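Long-range contacts in nucleoside phosphorylase, putative (PDB 3BJE), which acts as a homodimeric uridine phosphorylase of Trypanosoma brucei, splitting uridine with phosphate into uracil and ribose 1-phosphate: residues T32-C37 with D72-R77; S39-D44 with I76-G81; I46-D51 with M141-L146; G53-I58 with V88-T93. All blocks are in the same frame, centred on the assembly; numbering follows the deposited sequence. Where two conformers were deposited one is given.

Contact 1: T32-C37 with D72-R77; sequences TLHLKC and DHREIR. With R1P (1-O-phosphono-alpha-D-ribofuranose), chain E.
Lys36 lies over His73: its CE sits above one ring face, 4.0 Å from the centroid of the His73 ring in a CH-pi contact, while its CG meets His73 CB. The chain bends at chi2 (-60°), which turns CD back from the straight path, and NZ ends on Leu33 O, 46° above that carbonyl plane. Arg74 CG packs on the opposite face of the imidazole, and His34 O lies in its plane at the edge, 3.2 Å from His73 CD2. The apolar part is small: Leu35 CD1 and Ile76 CG2 approach to 3.9 Å, their side chains crossing at about a right angle.

Water carries the polar link. One molecule joins Leu33 O, His73 NE2 and Arg74 NE; another joins Lys36 N to Ile76 O. His34 NE2 and ribose 1-phosphate O5 share a hydrogen bond of 2.7 Å, and Arg74 NH1 donates to phosphate O1P, so both segments reach a ligand otherwise held by the second subunit, as expected of a shared dimeric active site. The type II' turn His73 to Ile76 joins strands 69-73 and 76-83, and the 32-37 loop touches both this hairpin and helix 97-112, whose Glu106 is hydrogen-bonded to His34 ND1.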
# COMPACT_ATOMS: atom_id res chain seq x y z
N THR A 32 -5.22 15.26 10.95
CA THR A 32 -4.98 13.83 11.04
C THR A 32 -3.51 13.52 10.70
O THR A 32 -2.73 14.41 10.30
CB THR A 32 -5.98 13.05 10.17
OG1 THR A 32 -6.26 13.75 8.94
CG2 THR A 32 -7.28 12.87 10.92
N LEU A 33 -3.11 12.26 10.89
CA LEU A 33 -1.70 11.88 10.88
C LEU A 33 -1.04 11.84 9.50
O LEU A 33 0.12 12.24 9.37
CB LEU A 33 -1.54 10.52 11.55
CG LEU A 33 -0.14 10.01 11.81
CD1 LEU A 33 0.67 11.01 12.65
CD2 LEU A 33 -0.24 8.67 12.54
N HIS A 34 -1.76 11.35 8.51
CA HIS A 34 -1.20 11.18 7.15
C HIS A 34 -1.74 12.23 6.20
O HIS A 34 -0.98 12.90 5.51
CB HIS A 34 -1.50 9.77 6.62
CG HIS A 34 -0.91 8.68 7.48
ND1 HIS A 34 -1.58 8.13 8.55
CD2 HIS A 34 0.29 8.06 7.42
CE1 HIS A 34 -0.79 7.24 9.14
NE2 HIS A 34 0.34 7.17 8.45
N LEU A 35 -3.06 12.33 6.15
CA LEU A 35 -3.76 13.39 5.44
C LEU A 35 -3.73 14.64 6.32
O LEU A 35 -4.36 14.67 7.39
CB LEU A 35 -5.19 12.95 5.14
CG LEU A 35 -6.12 14.02 4.59
CD1 LEU A 35 -5.68 14.52 3.18
CD2 LEU A 35 -7.55 13.48 4.60
N LYS A 36 -2.97 15.64 5.90
CA LYS A 36 -2.73 16.82 6.73
C LYS A 36 -3.74 17.90 6.44
O LYS A 36 -3.42 19.01 6.01
CB LYS A 36 -1.29 17.30 6.54
CG LYS A 36 -0.25 16.30 7.03
CD LYS A 36 -0.43 16.01 8.52
CE LYS A 36 0.81 15.44 9.15
NZ LYS A 36 0.54 15.04 10.56
N CYS A 37 -4.99 17.56 6.73
CA CYS A 37 -6.15 18.38 6.42
C CYS A 37 -6.96 18.56 7.70
O CYS A 37 -6.98 17.66 8.54
CB CYS A 37 -6.99 17.67 5.36
SG CYS A 37 -8.40 18.57 4.77
N ASP A 72 0.66 19.21 1.50
CA ASP A 72 1.32 18.00 1.01
C ASP A 72 2.07 17.31 2.15
O ASP A 72 2.66 17.99 3.00
CB ASP A 72 2.33 18.38 -0.07
CG ASP A 72 1.70 19.10 -1.26
OD1 ASP A 72 0.46 19.23 -1.32
OD2 ASP A 72 2.46 19.52 -2.15
N HIS A 73 2.04 15.98 2.18
CA HIS A 73 2.76 15.17 3.18
C HIS A 73 2.86 13.70 2.77
O HIS A 73 1.85 13.11 2.45
CB HIS A 73 2.02 15.25 4.52
CG HIS A 73 2.61 14.40 5.59
ND1 HIS A 73 3.87 14.62 6.10
CD2 HIS A 73 2.12 13.32 6.23
CE1 HIS A 73 4.13 13.71 7.03
NE2 HIS A 73 3.08 12.91 7.12
N ARG A 74 4.06 13.08 2.82
CA ARG A 74 4.25 11.72 2.31
C ARG A 74 3.63 11.60 0.89
O ARG A 74 3.76 12.53 0.08
CB ARG A 74 3.65 10.69 3.28
CG ARG A 74 4.47 10.37 4.51
CD ARG A 74 3.59 9.55 5.49
NE ARG A 74 4.28 9.10 6.70
CZ ARG A 74 5.14 8.09 6.75
NH1 ARG A 74 5.44 7.43 5.64
NH2 ARG A 74 5.71 7.75 7.91
N GLU A 75 2.95 10.51 0.57
CA GLU A 75 2.32 10.43 -0.76
C GLU A 75 0.96 11.20 -0.79
O GLU A 75 0.26 11.20 -1.81
CB GLU A 75 2.19 8.96 -1.23
CG GLU A 75 1.48 7.90 -0.33
CD GLU A 75 2.47 6.92 0.32
OE1 GLU A 75 3.28 7.53 1.07
OE2 GLU A 75 2.49 5.63 0.05
N ILE A 76 0.64 11.89 0.30
CA ILE A 76 -0.73 12.33 0.56
C ILE A 76 -0.85 13.85 0.39
O ILE A 76 -0.42 14.62 1.24
CB ILE A 76 -1.19 11.91 1.98
CG1 ILE A 76 -0.85 10.43 2.26
CG2 ILE A 76 -2.69 12.17 2.17
CD1 ILE A 76 -1.42 9.48 1.27
N ARG A 77 -1.42 14.26 -0.74
CA ARG A 77 -1.61 15.68 -1.08
C ARG A 77 -3.09 15.97 -1.18
O ARG A 77 -3.86 15.12 -1.61
CB ARG A 77 -0.95 16.01 -2.41
CG ARG A 77 0.51 15.69 -2.50
CD ARG A 77 1.05 16.17 -3.85
NE ARG A 77 0.82 17.61 -4.01
CZ ARG A 77 0.77 18.27 -5.16
NH1 ARG A 77 0.92 17.66 -6.34
NH2 ARG A 77 0.55 19.57 -5.13
C5 R1P E . 2.59 4.52 8.59
O5 R1P E . 2.58 5.82 9.19
C4 R1P E . 3.93 4.29 7.90
O4 R1P E . 5.04 4.47 8.81
C1 R1P E . 5.81 3.27 8.96
C2 R1P E . 4.82 2.19 8.50
O2 R1P E . 5.43 0.93 8.18
C3 R1P E . 4.07 2.88 7.36
O3 R1P E . 4.84 2.92 6.15
O1 R1P E . 7.10 3.31 8.28
P R1P E . 7.82 4.58 7.55
O1P R1P E . 6.81 4.81 6.41
O2P R1P E . 9.16 4.07 7.04
O3P R1P E . 7.90 5.63 8.61
O HOH W 1 2.60 10.71 8.75
O HOH W 2 -1.87 16.22 3.14

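Contact 2: S39-D44 with I76-G81; sequences SDELAD and IRFATG
Glu41 reaches the Phe78 ring with its carboxylate, OE1 3.8 Å from Phe78 CZ and the carboxylate plane turned 50° from the ring. The two side chains cross at about a right angle. This joins the short 3-10 turn 39-41, in the loop leading to strand 45-49, to strand 76-83, which pairs antiparallel with strands 69-73 and 86-92 at this side of the phosphorylase fold. The carboxylate has its polar partner nearby in sequence: OE1 accepts a hydrogen bond from Lys38 N, so the oxygen that touches the ring already has a hydrogen-bond partner.

Phe78 holds CG between its backbone N and carbonyl carbon (chi1 89°), and ring atom CE1 comes 4.0 Å from Glu41 O. Strands 69-73 and 86-92 supply further packing for the ring through Ala69, Arg71, Thr89 and Ile91. Ala43 makes a looser approach, its N 4.5 Å from Thr80 CG2.

Thr80 provides the direct polar link. Its hydroxyl also pairs with Thr89 OG1, which in turn is bonded to Ala43 N, so a short polar network ties the loop to two strands in a buried setting. With OG1 anti to its own carbonyl carbon, Thr80 OG1 donates 2.7 Å to Glu41 O, at a C=O...donor angle of 167°.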
# COMPACT_ATOMS: atom_id res chain seq x y z
N SER A 39 -10.74 19.68 9.62
CA SER A 39 -12.16 19.44 9.30
C SER A 39 -12.72 20.48 8.34
O SER A 39 -13.41 20.14 7.37
CB SER A 39 -13.02 19.42 10.56
OG SER A 39 -12.73 18.30 11.38
N ASP A 40 -12.43 21.75 8.60
CA ASP A 40 -13.05 22.83 7.83
C ASP A 40 -12.43 23.04 6.45
O ASP A 40 -12.89 23.88 5.69
CB ASP A 40 -13.15 24.15 8.62
CG ASP A 40 -11.80 24.82 8.89
OD1 ASP A 40 -10.73 24.31 8.51
OD2 ASP A 40 -11.83 25.91 9.51
N GLU A 41 -11.38 22.27 6.15
CA GLU A 41 -10.70 22.32 4.85
C GLU A 41 -11.10 21.22 3.89
O GLU A 41 -10.65 21.23 2.77
CB GLU A 41 -9.20 22.23 5.05
CG GLU A 41 -8.65 23.40 5.80
CD GLU A 41 -7.16 23.28 6.08
OE1 GLU A 41 -6.67 22.15 6.30
OE2 GLU A 41 -6.49 24.33 6.07
N LEU A 42 -11.92 20.28 4.34
CA LEU A 42 -12.26 19.10 3.56
C LEU A 42 -13.71 19.20 3.08
O LEU A 42 -14.62 19.35 3.89
CB LEU A 42 -12.09 17.85 4.43
CG LEU A 42 -12.43 16.50 3.79
CD1 LEU A 42 -11.52 16.26 2.60
CD2 LEU A 42 -12.30 15.41 4.85
N ALA A 43 -13.92 19.09 1.76
CA ALA A 43 -15.27 19.10 1.18
C ALA A 43 -15.97 17.75 1.37
O ALA A 43 -15.32 16.74 1.62
CB ALA A 43 -15.19 19.43 -0.32
N ASP A 44 -17.29 17.75 1.25
CA ASP A 44 -18.08 16.51 1.27
C ASP A 44 -17.88 15.67 0.01
O ASP A 44 -18.14 14.47 0.01
CB ASP A 44 -19.57 16.81 1.40
CG ASP A 44 -19.96 17.39 2.74
OD1 ASP A 44 -19.16 17.33 3.69
OD2 ASP A 44 -21.08 17.92 2.84
N ILE A 76 0.64 11.89 0.30
CA ILE A 76 -0.73 12.33 0.56
C ILE A 76 -0.85 13.85 0.39
O ILE A 76 -0.42 14.62 1.24
CB ILE A 76 -1.19 11.91 1.98
CG1 ILE A 76 -0.85 10.43 2.26
CG2 ILE A 76 -2.69 12.17 2.17
CD1 ILE A 76 -1.42 9.48 1.27
N ARG A 77 -1.42 14.26 -0.74
CA ARG A 77 -1.61 15.68 -1.08
C ARG A 77 -3.09 15.97 -1.18
O ARG A 77 -3.86 15.12 -1.61
CB ARG A 77 -0.95 16.01 -2.41
CG ARG A 77 0.51 15.69 -2.50
CD ARG A 77 1.05 16.17 -3.85
NE ARG A 77 0.82 17.61 -4.01
CZ ARG A 77 0.77 18.27 -5.16
NH1 ARG A 77 0.92 17.66 -6.34
NH2 ARG A 77 0.55 19.57 -5.13
N PHE A 78 -3.51 17.18 -0.81
CA PHE A 78 -4.88 17.60 -1.06
C PHE A 78 -4.95 19.05 -1.53
O PHE A 78 -4.05 19.87 -1.29
CB PHE A 78 -5.79 17.38 0.15
CG PHE A 78 -5.83 18.54 1.10
CD1 PHE A 78 -6.81 19.51 0.99
CD2 PHE A 78 -4.88 18.65 2.12
CE1 PHE A 78 -6.85 20.57 1.85
CE2 PHE A 78 -4.91 19.73 2.99
CZ PHE A 78 -5.89 20.69 2.85
N ALA A 79 -6.06 19.36 -2.17
CA ALA A 79 -6.42 20.74 -2.52
C ALA A 79 -7.93 20.81 -2.54
O ALA A 79 -8.59 19.91 -3.06
CB ALA A 79 -5.85 21.12 -3.88
N THR A 80 -8.47 21.89 -2.00
CA THR A 80 -9.91 22.09 -1.91
C THR A 80 -10.26 23.41 -2.57
O THR A 80 -9.73 24.44 -2.19
CB THR A 80 -10.35 22.11 -0.43
OG1 THR A 80 -10.07 20.83 0.14
CG2 THR A 80 -11.84 22.45 -0.31
N GLY A 81 -11.15 23.35 -3.56
CA GLY A 81 -11.68 24.54 -4.22
C GLY A 81 -13.14 24.30 -4.52
O GLY A 81 -13.83 23.65 -3.74

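Contact 3: I46-D51 with M141-L146; sequences IIFVGD and MKIIRL. With R1P (1-O-phosphono-alpha-D-ribofuranose), chain C.
Strands 46-49 and 142-146 run parallel, 28° between their axes, with Ile46 beside Ile143, Ile47 beside Ile144 and Phe48 beside Arg145. Four backbone hydrogen bonds alternate along the pair: Ile46 N to Lys142 O, Ile144 N to Ile46 O, Phe48 N to Ile144 O and Leu146 N to Phe48 O. CA-H...O contacts accompany them, including Ile47 CA to Ile144 O at 3.2 Å.

On the face carrying Ile46, Phe48 and Ile143, the Ile143 methyl CG2 lies over one face of the Phe48 ring, 3.8 Å from its centroid and shifted toward the rim beside CE2. At the start of the pair, Met141 bends at chi2 and chi3, the second of which (-56°) sets CE, 3.8 Å from Ile46 CD1. Helix 97-112 packs on this face through Val103, Leu104 and Ile107. Ile47 and Ile144 point to the other face, toward helix 329-348, and Ile47 CG2 meets Leu146 CB at 4.2 Å.

At the C-terminal end of the pair both segments reach ribose 1-phosphate. Arg145 is extended from CG to NE; its NH2 donates to phosphate O2P at 2.8 Å, nearly straight at 170°, and its NH1 to the bridging O1. Gly50 N donates to the same O2P at 2.9 Å, so that oxygen is gripped by both segments. Glu292 and Glu294 form salt bridges with Arg145 and would help position it. Helices packed on both faces of a parallel strand pair, with phosphate bound beyond its C-terminal ends, fit the nucleoside phosphorylase fold.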
# COMPACT_ATOMS: atom_id res chain seq x y z
N ILE A 46 -15.26 14.39 -2.83
CA ILE A 46 -13.83 14.09 -2.90
C ILE A 46 -13.48 13.23 -4.10
O ILE A 46 -14.16 12.26 -4.39
CB ILE A 46 -13.39 13.32 -1.62
CG1 ILE A 46 -13.69 14.17 -0.37
CG2 ILE A 46 -11.90 12.94 -1.67
CD1 ILE A 46 -13.55 13.43 0.99
N ILE A 47 -12.42 13.62 -4.80
CA ILE A 47 -11.80 12.76 -5.80
C ILE A 47 -10.51 12.19 -5.23
O ILE A 47 -9.70 12.94 -4.73
CB ILE A 47 -11.45 13.52 -7.07
CG1 ILE A 47 -12.71 14.08 -7.71
CG2 ILE A 47 -10.77 12.57 -8.06
CD1 ILE A 47 -12.45 14.94 -8.92
N PHE A 48 -10.37 10.86 -5.30
CA PHE A 48 -9.12 10.18 -4.94
C PHE A 48 -8.32 9.94 -6.21
O PHE A 48 -8.86 9.49 -7.24
CB PHE A 48 -9.40 8.81 -4.33
CG PHE A 48 -9.80 8.79 -2.89
CD1 PHE A 48 -9.62 9.86 -2.03
CD2 PHE A 48 -10.31 7.61 -2.38
CE1 PHE A 48 -9.99 9.74 -0.70
CE2 PHE A 48 -10.67 7.50 -1.06
CZ PHE A 48 -10.51 8.56 -0.22
N VAL A 49 -7.03 10.20 -6.14
CA VAL A 49 -6.11 9.79 -7.19
C VAL A 49 -4.97 9.06 -6.53
O VAL A 49 -4.65 9.31 -5.41
CB VAL A 49 -5.55 11.01 -7.97
CG1 VAL A 49 -6.70 11.70 -8.72
CG2 VAL A 49 -4.82 11.99 -7.05
N GLY A 50 -4.33 8.12 -7.22
CA GLY A 50 -3.22 7.43 -6.59
C GLY A 50 -1.95 8.26 -6.63
O GLY A 50 -1.20 8.35 -5.64
N ASP A 51 -1.68 8.84 -7.78
CA ASP A 51 -0.45 9.54 -8.07
C ASP A 51 -0.52 10.98 -7.54
O ASP A 51 -1.39 11.74 -7.95
CB ASP A 51 -0.27 9.56 -9.59
CG ASP A 51 1.04 10.20 -10.03
OD1 ASP A 51 1.80 10.74 -9.20
OD2 ASP A 51 1.29 10.19 -11.25
N MET A 141 -21.53 12.41 1.85
CA MET A 141 -20.19 12.16 1.38
C MET A 141 -20.23 11.44 0.04
O MET A 141 -20.87 10.39 -0.08
CB MET A 141 -19.42 11.32 2.40
CG MET A 141 -19.28 11.98 3.78
SD MET A 141 -18.38 13.56 3.71
CE MET A 141 -16.84 13.05 2.92
N LYS A 142 -19.54 12.02 -0.93
CA LYS A 142 -19.43 11.45 -2.28
C LYS A 142 -17.93 11.35 -2.59
O LYS A 142 -17.23 12.35 -2.60
CB LYS A 142 -20.07 12.36 -3.32
CG LYS A 142 -21.35 13.06 -2.92
CD LYS A 142 -22.50 12.14 -2.77
CE LYS A 142 -23.79 12.94 -2.56
NZ LYS A 142 -24.97 12.05 -2.49
N ILE A 143 -17.44 10.13 -2.84
CA ILE A 143 -16.02 9.89 -3.05
C ILE A 143 -15.82 9.10 -4.33
O ILE A 143 -16.36 8.00 -4.48
CB ILE A 143 -15.43 9.10 -1.86
CG1 ILE A 143 -15.73 9.84 -0.55
CG2 ILE A 143 -13.91 8.85 -2.04
CD1 ILE A 143 -15.27 9.12 0.72
N ILE A 144 -15.07 9.65 -5.28
CA ILE A 144 -14.80 8.97 -6.53
C ILE A 144 -13.31 8.88 -6.80
O ILE A 144 -12.61 9.87 -6.83
CB ILE A 144 -15.49 9.65 -7.74
CG1 ILE A 144 -16.99 9.81 -7.45
CG2 ILE A 144 -15.27 8.82 -9.06
CD1 ILE A 144 -17.74 10.57 -8.53
N ARG A 145 -12.84 7.65 -7.02
CA ARG A 145 -11.48 7.42 -7.47
C ARG A 145 -11.39 7.63 -8.96
O ARG A 145 -12.21 7.10 -9.70
CB ARG A 145 -11.05 6.00 -7.12
CG ARG A 145 -9.82 5.53 -7.86
CD ARG A 145 -9.23 4.28 -7.23
NE ARG A 145 -8.37 3.55 -8.18
CZ ARG A 145 -7.21 4.01 -8.66
NH1 ARG A 145 -6.54 3.27 -9.52
NH2 ARG A 145 -6.71 5.20 -8.29
N LEU A 146 -10.42 8.42 -9.39
CA LEU A 146 -10.07 8.55 -10.81
C LEU A 146 -8.63 8.05 -10.94
O LEU A 146 -7.69 8.70 -10.47
CB LEU A 146 -10.20 9.99 -11.33
CG LEU A 146 -9.68 10.23 -12.76
CD1 LEU A 146 -10.28 9.25 -13.80
CD2 LEU A 146 -9.92 11.66 -13.19
C5 R1P C . 0.08 1.37 -9.92
O5 R1P C . 0.88 1.81 -11.03
C4 R1P C . -0.90 2.45 -9.51
O4 R1P C . -1.64 2.95 -10.63
C1 R1P C . -3.05 2.76 -10.44
C2 R1P C . -3.12 1.60 -9.43
O2 R1P C . -4.38 1.40 -8.76
C3 R1P C . -1.93 1.94 -8.52
O3 R1P C . -2.24 2.99 -7.58
O1 R1P C . -3.76 3.98 -10.03
P R1P C . -3.20 5.50 -9.94
O1P R1P C . -2.15 5.32 -8.82
O2P R1P C . -4.41 6.31 -9.52
O3P R1P C . -2.57 5.89 -11.23

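Contact 4: G53-I58 with V88-T93; sequences GRVDVI and VTVIST. With R1P (1-O-phosphono-alpha-D-ribofuranose), chain C.
Val55 of helix 54-58 faces strand 88-92, and its CB forks into two methyls that meet different residues. CG1, anti to the backbone N (chi1 167°), lies 3.9 Å from Val90 CG1. CG2 reaches further along the strand, 3.6 Å from Ser92 CB and 3.7 Å from Ser92 N, with Ser92 OG beside it. That hydroxyl is engaged on the neighbouring hairpin, bonded to Glu75 O and to Arg77 N, so Val55 packs against the carbon side of a serine whose polar end is occupied.

One turn later Ile58 adds its branches: CD1 is 3.7 Å from Val90 CG2, the methyl of Val90 not used by Val55, while Ile58 CG2 meets Val90 CB. The helix runs nearly antiparallel to the strand, 162° between their directions, with the axes 8.3 Å apart. It follows strand 45-49, the parallel neighbour of strand 86-92, and so packs back onto these two parallel strands of the phosphorylase fold; Ile339 of helix 329-348 touches Ile58.

The side chain of neighbouring Arg54 runs in another direction; its chain bends at chi3 (-51°), which sets NE, and the guanidinium beyond it meets ribose 1-phosphate. Two nearly straight bonds result, the phosphorus lying in the guanidinium plane at its edge: Arg54 NH1 to O2P at 2.9 Å and Arg54 NH2 to O3P at 2.8 Å.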
# COMPACT_ATOMS: atom_id res chain seq x y z
N GLY A 53 1.18 13.43 -8.30
CA GLY A 53 1.30 14.35 -9.44
C GLY A 53 -0.04 14.75 -10.06
O GLY A 53 -0.17 15.84 -10.63
N ARG A 54 -1.05 13.89 -9.94
CA ARG A 54 -2.35 14.16 -10.58
C ARG A 54 -3.17 15.22 -9.84
O ARG A 54 -4.17 15.72 -10.36
CB ARG A 54 -3.15 12.86 -10.71
CG ARG A 54 -4.31 12.93 -11.72
CD ARG A 54 -4.96 11.55 -12.00
NE ARG A 54 -3.96 10.54 -12.34
CZ ARG A 54 -3.89 9.32 -11.80
NH1 ARG A 54 -4.78 8.88 -10.92
NH2 ARG A 54 -2.90 8.52 -12.17
N VAL A 55 -2.78 15.55 -8.61
CA VAL A 55 -3.51 16.50 -7.79
C VAL A 55 -3.50 17.88 -8.46
O VAL A 55 -4.54 18.53 -8.57
CB VAL A 55 -2.93 16.59 -6.36
CG1 VAL A 55 -3.47 17.81 -5.62
CG2 VAL A 55 -3.23 15.31 -5.58
N ASP A 56 -2.34 18.31 -8.93
CA ASP A 56 -2.24 19.63 -9.58
C ASP A 56 -2.96 19.69 -10.92
O ASP A 56 -3.49 20.74 -11.30
CB ASP A 56 -0.79 20.03 -9.74
CG ASP A 56 -0.15 20.44 -8.43
OD1 ASP A 56 -0.89 20.59 -7.44
OD2 ASP A 56 1.07 20.62 -8.40
N VAL A 57 -2.99 18.57 -11.63
CA VAL A 57 -3.69 18.51 -12.90
C VAL A 57 -5.19 18.71 -12.65
O VAL A 57 -5.85 19.50 -13.34
CB VAL A 57 -3.44 17.17 -13.65
CG1 VAL A 57 -4.02 17.26 -15.05
CG2 VAL A 57 -1.95 16.83 -13.69
N ILE A 58 -5.72 18.02 -11.65
CA ILE A 58 -7.13 18.12 -11.31
C ILE A 58 -7.48 19.50 -10.75
O ILE A 58 -8.48 20.09 -11.14
CB ILE A 58 -7.55 17.01 -10.32
CG1 ILE A 58 -7.49 15.67 -11.04
CG2 ILE A 58 -8.95 17.26 -9.79
CD1 ILE A 58 -7.75 14.47 -10.14
N VAL A 88 -15.23 20.97 -3.81
CA VAL A 88 -14.62 19.68 -4.10
C VAL A 88 -13.20 19.66 -3.53
O VAL A 88 -12.52 20.70 -3.49
CB VAL A 88 -14.58 19.38 -5.62
CG1 VAL A 88 -13.87 18.04 -5.90
CG2 VAL A 88 -15.99 19.37 -6.20
N THR A 89 -12.79 18.49 -3.07
CA THR A 89 -11.41 18.26 -2.60
C THR A 89 -10.81 17.12 -3.44
O THR A 89 -11.46 16.10 -3.64
CB THR A 89 -11.36 17.85 -1.11
OG1 THR A 89 -11.90 18.90 -0.31
CG2 THR A 89 -9.92 17.56 -0.64
N VAL A 90 -9.59 17.32 -3.94
CA VAL A 90 -8.84 16.22 -4.59
C VAL A 90 -7.76 15.80 -3.60
O VAL A 90 -7.10 16.66 -3.00
CB VAL A 90 -8.25 16.60 -5.98
CG1 VAL A 90 -7.38 17.85 -5.92
CG2 VAL A 90 -7.48 15.40 -6.59
N ILE A 91 -7.63 14.48 -3.39
CA ILE A 91 -6.67 13.89 -2.48
C ILE A 91 -5.89 12.79 -3.21
O ILE A 91 -6.52 11.91 -3.84
CB ILE A 91 -7.35 13.23 -1.25
CG1 ILE A 91 -8.10 14.28 -0.44
CG2 ILE A 91 -6.33 12.49 -0.39
CD1 ILE A 91 -8.94 13.71 0.70
N SER A 92 -4.57 12.83 -3.13
CA SER A 92 -3.77 11.69 -3.53
C SER A 92 -3.60 10.73 -2.36
O SER A 92 -3.29 11.16 -1.25
CB SER A 92 -2.40 12.09 -4.09
OG SER A 92 -1.58 12.76 -3.14
N THR A 93 -3.79 9.45 -2.65
CA THR A 93 -3.72 8.43 -1.63
C THR A 93 -2.43 7.64 -1.65
O THR A 93 -2.13 6.94 -0.69
CB THR A 93 -4.88 7.45 -1.81
OG1 THR A 93 -4.75 6.78 -3.07
CG2 THR A 93 -6.24 8.17 -1.79
C5 R1P C . 0.08 1.37 -9.92
O5 R1P C . 0.88 1.81 -11.03
C4 R1P C . -0.90 2.45 -9.51
O4 R1P C . -1.64 2.95 -10.63
C1 R1P C . -3.05 2.76 -10.44
C2 R1P C . -3.12 1.60 -9.43
O2 R1P C . -4.38 1.40 -8.76
C3 R1P C . -1.93 1.94 -8.52
O3 R1P C . -2.24 2.99 -7.58
O1 R1P C . -3.76 3.98 -10.03
P R1P C . -3.20 5.50 -9.94
O1P R1P C . -2.15 5.32 -8.82
O2P R1P C . -4.41 6.31 -9.52
O3P R1P C . -2.57 5.89 -11.23

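All four contacts lie around strands 45-49, 69-73, 76-83, 86-92 and 142-151. Contacts 3 and 4 are closest, centres 8 Å apart, and bind the same ribose 1-phosphate; contact 4 is nested in the loop closed by contact 3. Contacts 1 and 2, centres 11 Å apart, share Ile76 and Arg77; both end on strand 76-83, and their segments alternate along the chain with those of contacts 3 and 4. Contact 2 meets contact 3 through Asp44 O and Lys142 N, where the loop enters the parallel strands. Contacts 1 and 4 join through Ser92, yet serve different pockets: contact 1 reaches the ligand held chiefly by the second subunit, so each site of the dimer draws on both chains.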